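PDB 1VHZ: ADP compounds hydrolase nudE from Escherichia coli, which hydrolyses ADP-ribose, NADH and diadenosine oligophosphates such as Ap3A and Ap2A, using magnesium or other divalent cations, as a homodimeric Nudix enzyme. Local coordinates for residues M158-D163 with S173-V178; V52-I57 with V129-L134; D60-I65 with W152-M157. All blocks are in the same frame, centred on the assembly; numbering follows the deposited sequence.

Interaction 1: M158-D163 with S173-V178; sequences MDLLED and SALFLV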
loop_
_atom_site.group_PDB
_atom_site.type_symbol
_atom_site.label_atom_id
_atom_site.label_comp_id
_atom_site.label_asym_id
_atom_site.label_seq_id
_atom_site.Cartn_x
_atom_site.Cartn_y
_atom_site.Cartn_z
ATOM N N MET A 158 11.045 15.549 -0.139
ATOM C CA MET A 158 10.887 14.834 1.107
ATOM C C MET A 158 10.016 15.562 2.098
ATOM O O MET A 158 9.466 14.887 2.987
ATOM C CB MET A 158 12.243 14.407 1.705
ATOM C CG MET A 158 13.070 13.527 0.754
ATOM S SD MET A 158 12.098 12.435 -0.328
ATOM C CE MET A 158 11.620 11.157 0.807
ATOM N N ASP A 159 9.758 16.874 1.980
ATOM C CA ASP A 159 8.852 17.532 2.930
ATOM C C ASP A 159 7.436 16.965 2.808
ATOM O O ASP A 159 6.616 17.141 3.733
ATOM C CB ASP A 159 8.785 19.035 2.729
ATOM C CG ASP A 159 10.082 19.789 2.832
ATOM O OD1 ASP A 159 11.075 19.226 3.332
ATOM O OD2 ASP A 159 10.129 20.962 2.393
ATOM N N LEU A 160 7.079 16.300 1.704
ATOM C CA LEU A 160 5.737 15.741 1.550
ATOM C C LEU A 160 5.377 14.749 2.652
ATOM O O LEU A 160 4.200 14.549 2.977
ATOM C CB LEU A 160 5.572 15.071 0.180
ATOM C CG LEU A 160 5.312 16.027 -1.005
ATOM C CD1 LEU A 160 5.626 15.338 -2.317
ATOM C CD2 LEU A 160 3.871 16.539 -0.975
ATOM N N LEU A 161 6.365 14.140 3.290
ATOM C CA LEU A 161 6.224 13.205 4.386
ATOM C C LEU A 161 5.739 13.856 5.672
ATOM O O LEU A 161 5.521 13.149 6.671
ATOM C CB LEU A 161 7.596 12.545 4.656
ATOM C CG LEU A 161 7.920 11.222 3.986
ATOM C CD1 LEU A 161 7.013 10.869 2.831
ATOM C CD2 LEU A 161 9.392 11.145 3.581
ATOM N N GLU A 162 5.649 15.186 5.713
ATOM C CA GLU A 162 5.143 15.893 6.880
ATOM C C GLU A 162 3.662 16.208 6.681
ATOM O O GLU A 162 2.999 16.793 7.540
ATOM C CB GLU A 162 5.934 17.161 7.176
ATOM C CG GLU A 162 7.363 16.881 7.651
ATOM C CD GLU A 162 7.383 16.087 8.945
ATOM O OE1 GLU A 162 8.400 15.433 9.232
ATOM O OE2 GLU A 162 6.378 16.094 9.699
ATOM N N ASP A 163 3.128 15.841 5.510
ATOM C CA ASP A 163 1.698 16.076 5.262
ATOM C C ASP A 163 0.928 14.771 5.358
ATOM O O ASP A 163 1.019 13.910 4.476
ATOM C CB ASP A 163 1.479 16.694 3.876
ATOM C CG ASP A 163 0.061 17.157 3.662
ATOM O OD1 ASP A 163 -0.155 17.927 2.699
ATOM O OD2 ASP A 163 -0.853 16.780 4.436
ATOM N N SER A 173 5.964 5.139 -1.337
ATOM C CA SER A 173 6.831 4.267 -2.116
ATOM C C SER A 173 7.291 4.986 -3.392
ATOM O O SER A 173 8.472 4.994 -3.703
ATOM C CB SER A 173 6.046 3.016 -2.594
ATOM O OG SER A 173 5.786 2.171 -1.505
ATOM N N ALA A 174 6.333 5.594 -4.102
ATOM C CA ALA A 174 6.629 6.305 -5.327
ATOM C C ALA A 174 7.623 7.443 -5.099
ATOM O O ALA A 174 8.555 7.624 -5.879
ATOM C CB ALA A 174 5.355 6.870 -5.966
ATOM N N LEU A 175 7.376 8.245 -4.070
ATOM C CA LEU A 175 8.222 9.376 -3.740
ATOM C C LEU A 175 9.684 8.961 -3.592
ATOM O O LEU A 175 10.557 9.517 -4.237
ATOM C CB LEU A 175 7.729 10.000 -2.422
ATOM C CG LEU A 175 8.483 11.250 -1.993
ATOM C CD1 LEU A 175 8.167 12.412 -2.930
ATOM C CD2 LEU A 175 8.199 11.589 -0.538
ATOM N N PHE A 176 9.946 7.944 -2.779
ATOM C CA PHE A 176 11.289 7.426 -2.556
ATOM C C PHE A 176 11.862 6.767 -3.814
ATOM O O PHE A 176 13.066 6.872 -4.047
ATOM C CB PHE A 176 11.271 6.402 -1.405
ATOM C CG PHE A 176 11.322 6.969 -0.014
ATOM C CD1 PHE A 176 10.227 6.903 0.820
ATOM C CD2 PHE A 176 12.492 7.551 0.475
ATOM C CE1 PHE A 176 10.279 7.382 2.125
ATOM C CE2 PHE A 176 12.544 8.050 1.768
ATOM C CZ PHE A 176 11.438 7.966 2.602
ATOM N N LEU A 177 11.061 6.083 -4.623
ATOM C CA LEU A 177 11.573 5.446 -5.838
ATOM C C LEU A 177 11.991 6.483 -6.875
ATOM O O LEU A 177 13.025 6.342 -7.526
ATOM C CB LEU A 177 10.557 4.458 -6.426
ATOM C CG LEU A 177 10.377 3.169 -5.593
ATOM C CD1 LEU A 177 9.059 2.497 -5.935
ATOM C CD2 LEU A 177 11.554 2.219 -5.767
ATOM N N VAL A 178 11.228 7.566 -7.005
ATOM C CA VAL A 178 11.565 8.628 -7.951
ATOM C C VAL A 178 12.822 9.364 -7.520
ATOM O O VAL A 178 13.715 9.710 -8.301
ATOM C CB VAL A 178 10.365 9.580 -8.094
ATOM C CG1 VAL A 178 10.776 10.826 -8.878
ATOM C CG2 VAL A 178 9.213 8.854 -8.799
#

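Interaction 2: V52-I57 with V129-L134; sequences VMIVPI and VVAQDL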
loop_
_atom_site.group_PDB
_atom_site.type_symbol
_atom_site.label_atom_id
_atom_site.label_comp_id
_atom_site.label_asym_id
_atom_site.label_seq_id
_atom_site.Cartn_x
_atom_site.Cartn_y
_atom_site.Cartn_z
ATOM N N VAL A 52 -2.018 2.246 -12.710
ATOM C CA VAL A 52 -0.872 3.059 -13.065
ATOM C C VAL A 52 -0.882 4.340 -12.222
ATOM O O VAL A 52 -1.939 4.866 -11.863
ATOM C CB VAL A 52 -0.832 3.413 -14.561
ATOM C CG1 VAL A 52 -1.979 4.325 -14.963
ATOM C CG2 VAL A 52 0.494 4.082 -14.942
ATOM N N MET A 53 0.282 4.746 -11.767
ATOM C CA MET A 53 0.406 5.981 -10.975
ATOM C C MET A 53 1.457 6.818 -11.715
ATOM O O MET A 53 2.494 6.282 -12.109
ATOM C CB MET A 53 0.759 5.736 -9.522
ATOM C CG MET A 53 1.602 6.837 -8.870
ATOM S SD MET A 53 1.936 6.554 -7.101
ATOM C CE MET A 53 1.915 4.765 -7.100
ATOM N N ILE A 54 1.150 8.077 -11.966
ATOM C CA ILE A 54 2.060 8.931 -12.715
ATOM C C ILE A 54 2.630 10.066 -11.885
ATOM O O ILE A 54 1.929 10.764 -11.162
ATOM C CB ILE A 54 1.362 9.569 -13.941
ATOM C CG1 ILE A 54 0.582 8.521 -14.716
ATOM C CG2 ILE A 54 2.384 10.248 -14.846
ATOM C CD1 ILE A 54 -0.836 8.330 -14.234
ATOM N N VAL A 55 3.931 10.223 -12.003
ATOM C CA VAL A 55 4.688 11.244 -11.323
ATOM C C VAL A 55 5.281 12.206 -12.362
ATOM O O VAL A 55 6.371 11.987 -12.882
ATOM C CB VAL A 55 5.812 10.614 -10.477
ATOM C CG1 VAL A 55 6.605 11.686 -9.756
ATOM C CG2 VAL A 55 5.227 9.626 -9.446
ATOM N N PRO A 56 4.566 13.287 -12.631
ATOM C CA PRO A 56 4.979 14.305 -13.568
ATOM C C PRO A 56 5.963 15.290 -12.957
ATOM O O PRO A 56 5.816 15.737 -11.816
ATOM C CB PRO A 56 3.702 15.021 -13.965
ATOM C CG PRO A 56 2.596 14.372 -13.214
ATOM C CD PRO A 56 3.225 13.621 -12.072
ATOM N N ILE A 57 7.022 15.568 -13.699
ATOM C CA ILE A 57 8.054 16.522 -13.305
ATOM C C ILE A 57 8.146 17.601 -14.390
ATOM O O ILE A 57 8.268 17.222 -15.567
ATOM C CB ILE A 57 9.439 15.851 -13.193
ATOM C CG1 ILE A 57 9.414 14.747 -12.147
ATOM C CG2 ILE A 57 10.515 16.897 -12.896
ATOM C CD1 ILE A 57 10.632 13.889 -12.013
ATOM N N VAL A 129 5.013 5.287 -12.986
ATOM C CA VAL A 129 5.645 5.868 -14.169
ATOM C C VAL A 129 6.041 7.324 -13.942
ATOM O O VAL A 129 5.238 8.069 -13.371
ATOM C CB VAL A 129 4.657 5.813 -15.360
ATOM C CG1 VAL A 129 5.228 6.494 -16.597
ATOM C CG2 VAL A 129 4.239 4.399 -15.699
ATOM N N VAL A 130 7.204 7.740 -14.425
ATOM C CA VAL A 130 7.616 9.149 -14.301
ATOM C C VAL A 130 7.379 9.819 -15.662
ATOM O O VAL A 130 7.736 9.235 -16.685
ATOM C CB VAL A 130 9.103 9.305 -13.947
ATOM C CG1 VAL A 130 9.495 10.785 -13.791
ATOM C CG2 VAL A 130 9.421 8.541 -12.684
ATOM N N ALA A 131 6.736 10.969 -15.664
ATOM C CA ALA A 131 6.417 11.728 -16.850
ATOM C C ALA A 131 7.181 13.050 -16.937
ATOM O O ALA A 131 7.130 13.855 -15.988
ATOM C CB ALA A 131 4.935 12.121 -16.808
ATOM N N GLN A 132 7.918 13.246 -18.011
ATOM C CA GLN A 132 8.665 14.472 -18.249
ATOM C C GLN A 132 8.419 14.937 -19.691
ATOM O O GLN A 132 7.965 14.157 -20.529
ATOM C CB GLN A 132 10.166 14.318 -18.054
ATOM C CG GLN A 132 10.581 13.588 -16.802
ATOM C CD GLN A 132 12.073 13.366 -16.708
ATOM O OE1 GLN A 132 12.788 14.239 -16.222
ATOM N NE2 GLN A 132 12.537 12.220 -17.177
ATOM N N ASP A 133 8.854 16.154 -19.976
ATOM C CA ASP A 133 8.706 16.774 -21.282
ATOM C C ASP A 133 7.227 16.784 -21.657
ATOM O O ASP A 133 6.766 16.144 -22.603
ATOM C CB ASP A 133 9.572 16.098 -22.333
ATOM C CG ASP A 133 9.524 16.883 -23.651
ATOM O OD1 ASP A 133 9.190 18.088 -23.605
ATOM O OD2 ASP A 133 9.778 16.288 -24.706
ATOM N N LEU A 134 6.464 17.514 -20.848
ATOM C CA LEU A 134 5.027 17.624 -20.997
ATOM C C LEU A 134 4.593 18.655 -22.035
ATOM O O LEU A 134 5.287 19.625 -22.284
ATOM C CB LEU A 134 4.385 18.030 -19.663
ATOM C CG LEU A 134 4.850 17.351 -18.389
ATOM C CD1 LEU A 134 3.914 17.698 -17.226
ATOM C CD2 LEU A 134 4.935 15.838 -18.536
HETATM O O HOH W 1 9.470 17.679 -17.779
#

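Interaction 3: D60-I65 with W152-M157; sequences DHLILI and WPLAHM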
loop_
_atom_site.group_PDB
_atom_site.type_symbol
_atom_site.label_atom_id
_atom_site.label_comp_id
_atom_site.label_asym_id
_atom_site.label_seq_id
_atom_site.Cartn_x
_atom_site.Cartn_y
_atom_site.Cartn_z
ATOM N N ASP A 60 11.600 21.520 -12.622
ATOM C CA ASP A 60 12.061 21.145 -11.310
ATOM C C ASP A 60 11.014 21.037 -10.223
ATOM O O ASP A 60 11.306 21.186 -9.031
ATOM C CB ASP A 60 13.199 22.107 -10.881
ATOM C CG ASP A 60 14.483 21.599 -11.546
ATOM O OD1 ASP A 60 14.737 22.041 -12.684
ATOM O OD2 ASP A 60 15.159 20.748 -10.932
ATOM N N HIS A 61 9.765 20.770 -10.582
ATOM C CA HIS A 61 8.699 20.601 -9.635
ATOM C C HIS A 61 7.937 19.298 -9.967
ATOM O O HIS A 61 7.893 18.829 -11.091
ATOM C CB HIS A 61 7.664 21.740 -9.635
ATOM C CG HIS A 61 8.147 23.018 -9.010
ATOM N ND1 HIS A 61 9.155 23.784 -9.567
ATOM C CD2 HIS A 61 7.768 23.669 -7.881
ATOM C CE1 HIS A 61 9.385 24.834 -8.799
ATOM N NE2 HIS A 61 8.542 24.797 -7.779
ATOM N N LEU A 62 7.408 18.708 -8.916
ATOM C CA LEU A 62 6.536 17.549 -9.036
ATOM C C LEU A 62 5.135 18.159 -9.281
ATOM O O LEU A 62 4.932 19.298 -8.829
ATOM C CB LEU A 62 6.453 16.845 -7.689
ATOM C CG LEU A 62 7.147 15.537 -7.425
ATOM C CD1 LEU A 62 8.254 15.218 -8.396
ATOM C CD2 LEU A 62 7.643 15.479 -5.985
ATOM N N ILE A 63 4.261 17.483 -9.966
ATOM C CA ILE A 63 2.899 17.963 -10.145
ATOM C C ILE A 63 2.013 16.997 -9.318
ATOM O O ILE A 63 1.940 15.828 -9.690
ATOM C CB ILE A 63 2.331 17.959 -11.567
ATOM C CG1 ILE A 63 3.164 18.779 -12.548
ATOM C CG2 ILE A 63 0.897 18.502 -11.511
ATOM C CD1 ILE A 63 3.362 20.224 -12.149
ATOM N N LEU A 64 1.442 17.473 -8.232
ATOM C CA LEU A 64 0.599 16.620 -7.390
ATOM C C LEU A 64 -0.854 17.033 -7.617
ATOM O O LEU A 64 -1.058 18.125 -8.142
ATOM C CB LEU A 64 0.868 16.878 -5.909
ATOM C CG LEU A 64 2.221 16.567 -5.284
ATOM C CD1 LEU A 64 2.543 15.089 -5.374
ATOM C CD2 LEU A 64 3.344 17.387 -5.881
ATOM N N ILE A 65 -1.802 16.204 -7.185
ATOM C CA ILE A 65 -3.197 16.554 -7.296
ATOM C C ILE A 65 -3.919 16.324 -5.958
ATOM O O ILE A 65 -3.449 15.568 -5.120
ATOM C CB ILE A 65 -3.957 15.792 -8.393
ATOM C CG1 ILE A 65 -3.709 14.286 -8.242
ATOM C CG2 ILE A 65 -3.549 16.260 -9.787
ATOM C CD1 ILE A 65 -4.757 13.425 -8.883
ATOM N N TRP A 152 5.227 21.086 -6.523
ATOM C CA TRP A 152 6.092 20.830 -5.382
ATOM C C TRP A 152 7.537 20.673 -5.834
ATOM O O TRP A 152 7.837 19.792 -6.639
ATOM C CB TRP A 152 5.620 19.540 -4.687
ATOM C CG TRP A 152 6.090 19.453 -3.267
ATOM C CD1 TRP A 152 7.348 19.134 -2.819
ATOM C CD2 TRP A 152 5.281 19.673 -2.105
ATOM N NE1 TRP A 152 7.375 19.149 -1.444
ATOM C CE2 TRP A 152 6.110 19.472 -0.984
ATOM C CE3 TRP A 152 3.936 20.012 -1.913
ATOM C CZ2 TRP A 152 5.631 19.619 0.321
ATOM C CZ3 TRP A 152 3.449 20.160 -0.617
ATOM C CH2 TRP A 152 4.321 19.964 0.482
ATOM N N PRO A 153 8.412 21.525 -5.318
ATOM C CA PRO A 153 9.797 21.522 -5.717
ATOM C C PRO A 153 10.508 20.223 -5.397
ATOM O O PRO A 153 10.434 19.729 -4.274
ATOM C CB PRO A 153 10.423 22.697 -4.997
ATOM C CG PRO A 153 9.385 23.334 -4.171
ATOM C CD PRO A 153 8.091 22.598 -4.354
ATOM N N LEU A 154 11.281 19.732 -6.366
ATOM C CA LEU A 154 12.049 18.507 -6.200
ATOM C C LEU A 154 13.030 18.627 -5.043
ATOM O O LEU A 154 13.235 17.685 -4.273
ATOM C CB LEU A 154 12.892 18.225 -7.468
ATOM C CG LEU A 154 12.137 17.731 -8.700
ATOM C CD1 LEU A 154 13.124 17.389 -9.820
ATOM C CD2 LEU A 154 11.280 16.527 -8.364
ATOM N N ALA A 155 13.642 19.803 -4.938
ATOM C CA ALA A 155 14.612 20.111 -3.905
ATOM C C ALA A 155 14.039 19.948 -2.507
ATOM O O ALA A 155 14.807 19.732 -1.564
ATOM C CB ALA A 155 15.184 21.526 -4.108
ATOM N N HIS A 156 12.727 19.992 -2.332
ATOM C CA HIS A 156 12.083 19.803 -1.040
ATOM C C HIS A 156 11.050 18.686 -1.093
ATOM O O HIS A 156 10.137 18.606 -0.258
ATOM C CB HIS A 156 11.401 21.119 -0.583
ATOM C CG HIS A 156 12.453 22.182 -0.386
ATOM N ND1 HIS A 156 13.320 22.140 0.688
ATOM C CD2 HIS A 156 12.828 23.230 -1.157
ATOM C CE1 HIS A 156 14.165 23.150 0.587
ATOM N NE2 HIS A 156 13.888 23.831 -0.514
ATOM N N MET A 157 11.223 17.754 -2.015
ATOM C CA MET A 157 10.351 16.617 -2.224
ATOM C C MET A 157 10.005 15.866 -0.919
ATOM O O MET A 157 8.895 15.390 -0.772
ATOM C CB MET A 157 11.044 15.515 -3.016
ATOM C CG MET A 157 11.246 15.470 -4.463
ATOM S SD MET A 157 12.455 14.155 -4.839
ATOM C CE MET A 157 11.289 12.845 -5.254
HETATM O O HOH W 2 13.446 21.920 -7.014
#

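Interaction 1: M158-D163 with S173-V178
M158 lays its terminal methyl on the F176 ring: CE is 3.7 Å from the ring centroid and 25° off the normal, a CH-pi contact over one face, offset toward the rim. The nearest ring atom, F176 CE2, is 3.4 Å from M158 CE. The sulfur stands further back, with M158 SD 5.3 Å from the same centroid in an oblique Met-aromatic approach. M158 gets there by bending: chi2, at -33°, is far from a staggered value, and chi3 folds CE over the ring. The same methyl also touches L175, CE to CD2 at 3.7 Å. L175 sets CG anti to its backbone N (chi1 -177°) and divides its branches between two leucines of the 3-10 turn. Its CD2 meets L161 CD1 at 3.6 Å, while its CD1 meets L160 CD1 at 3.9 Å. L161 CD2 comes to F176 CZ obliquely, so two residues of 158-163 bear on the ring. No hydrogen bond joins the segments; the contact is wholly apolar. F166 touches L160, L161 and L175 from the intervening loop. The F176 ring also meets F176 of the second subunit, with nearly parallel planes, and K113 of that subunit donates to L161 O. Met-aromatic and leucine packing joins the 3-10 turn to helix 169-184 of the Nudix fold, at the homodimer interface.

Interaction 2: V52-I57 with V129-L134
V55 O is met by two groups of the facing strand: A131 N in a hydrogen bond of 3.0 Å, lying 53° out of the carbonyl plane, and V130 CA in a weaker CA-H...O contact at 3.4 Å; V130 CG1 packs close by. The other three backbone bonds are straighter at the acceptor: V129 N to M53 O (2.8 Å), V55 N to V129 O (2.9 Å) and I57 N to A131 O (2.9 Å). Toward 129-134 the donors of this strand are V55 N and I57 N, so P56, which has no N-H, does not interrupt the bonds. They run in parallel register, I54 with V129 through P56 with A131, joining strands 51-58 and 125-136 in the mixed sheet of the Nudix fold. On the face bearing I54, P56, V129 and A131, I54 CG2 rests on A131 CB at 3.7 Å. Here I54 also packs on A94, E97 and L98 of helix 90-102, within the Nudix box; E97 is probably a ligand of the divalent metal, as in related enzymes. I57 CD1 reaches V130 CG1 at 3.8 Å, and W181 of helix 169-184 packs on V130. A water donates to I57 O and accepts from D133 N, bridging the two segments where the chain turns a corner at D133.

Interaction 3: D60-I65 with W152-M157
H61 lies against P153, its ring passing from the W152-P153 peptide to the proline ring. CB sits 3.6 Å from W152 O, and chi1 of -74° sets CG anti to the carbonyl carbon, beside the backbone N. CD2 meets P153 N at 3.4 Å, CG lies near P153 CA, and NE2 ends near P153 CB and CG. P153 CA stands over one ring face in a CH-pi contact, 4.0 Å from the H61 centroid, while ND1 is hydrogen-bonded to D59 O. An alanine here would probably leave P153 without its ring cover and D59 O without that mate. Two backbone bonds make L62 and W152 a hydrogen-bonded antiparallel pair: L62 N to W152 O, 2.6 Å, and W152 N to L62 O. Past the non-hydrogen-bonded pair H61/P153, L154 N reaches D60 O at an N-H...O angle of 176°. L62 CD1 and L154 CD2 are 3.3 Å apart, and L64 CD2 presses on W152 CB. The W152 indole turns back to its own segment, NE1 donating to H156 O. Strand 61-69 runs between strands 51-58 and 149-153: L62 packs on V55 and I57, while L154 and M157 carry the chain onto L182, L175 and R179 of helix 169-184.

Overall arrangement
After the N-terminal three-stranded sheet, strand 51-58 opens the mixed sheet and strand 61-69 turns back beside it. Interaction 2 closes a long loop, carrying the Nudix box helix 90-102, when 129-134 returns to 52-57. Interaction 3 closes another when 152-157 reaches 60-65. The segments alternate, so these two loops cross, and both feed the same mixed sheet. Interaction 1 follows in series and is local: nine residues separate 158-163, just past strand 149-153, from 173-178 on the C-terminal helix. That helix ties the three together. Its A174 and V178 rest on M53, V55 and V130 of interaction 2, and V178 also meets M157 of interaction 3, whose W152 packs on L160.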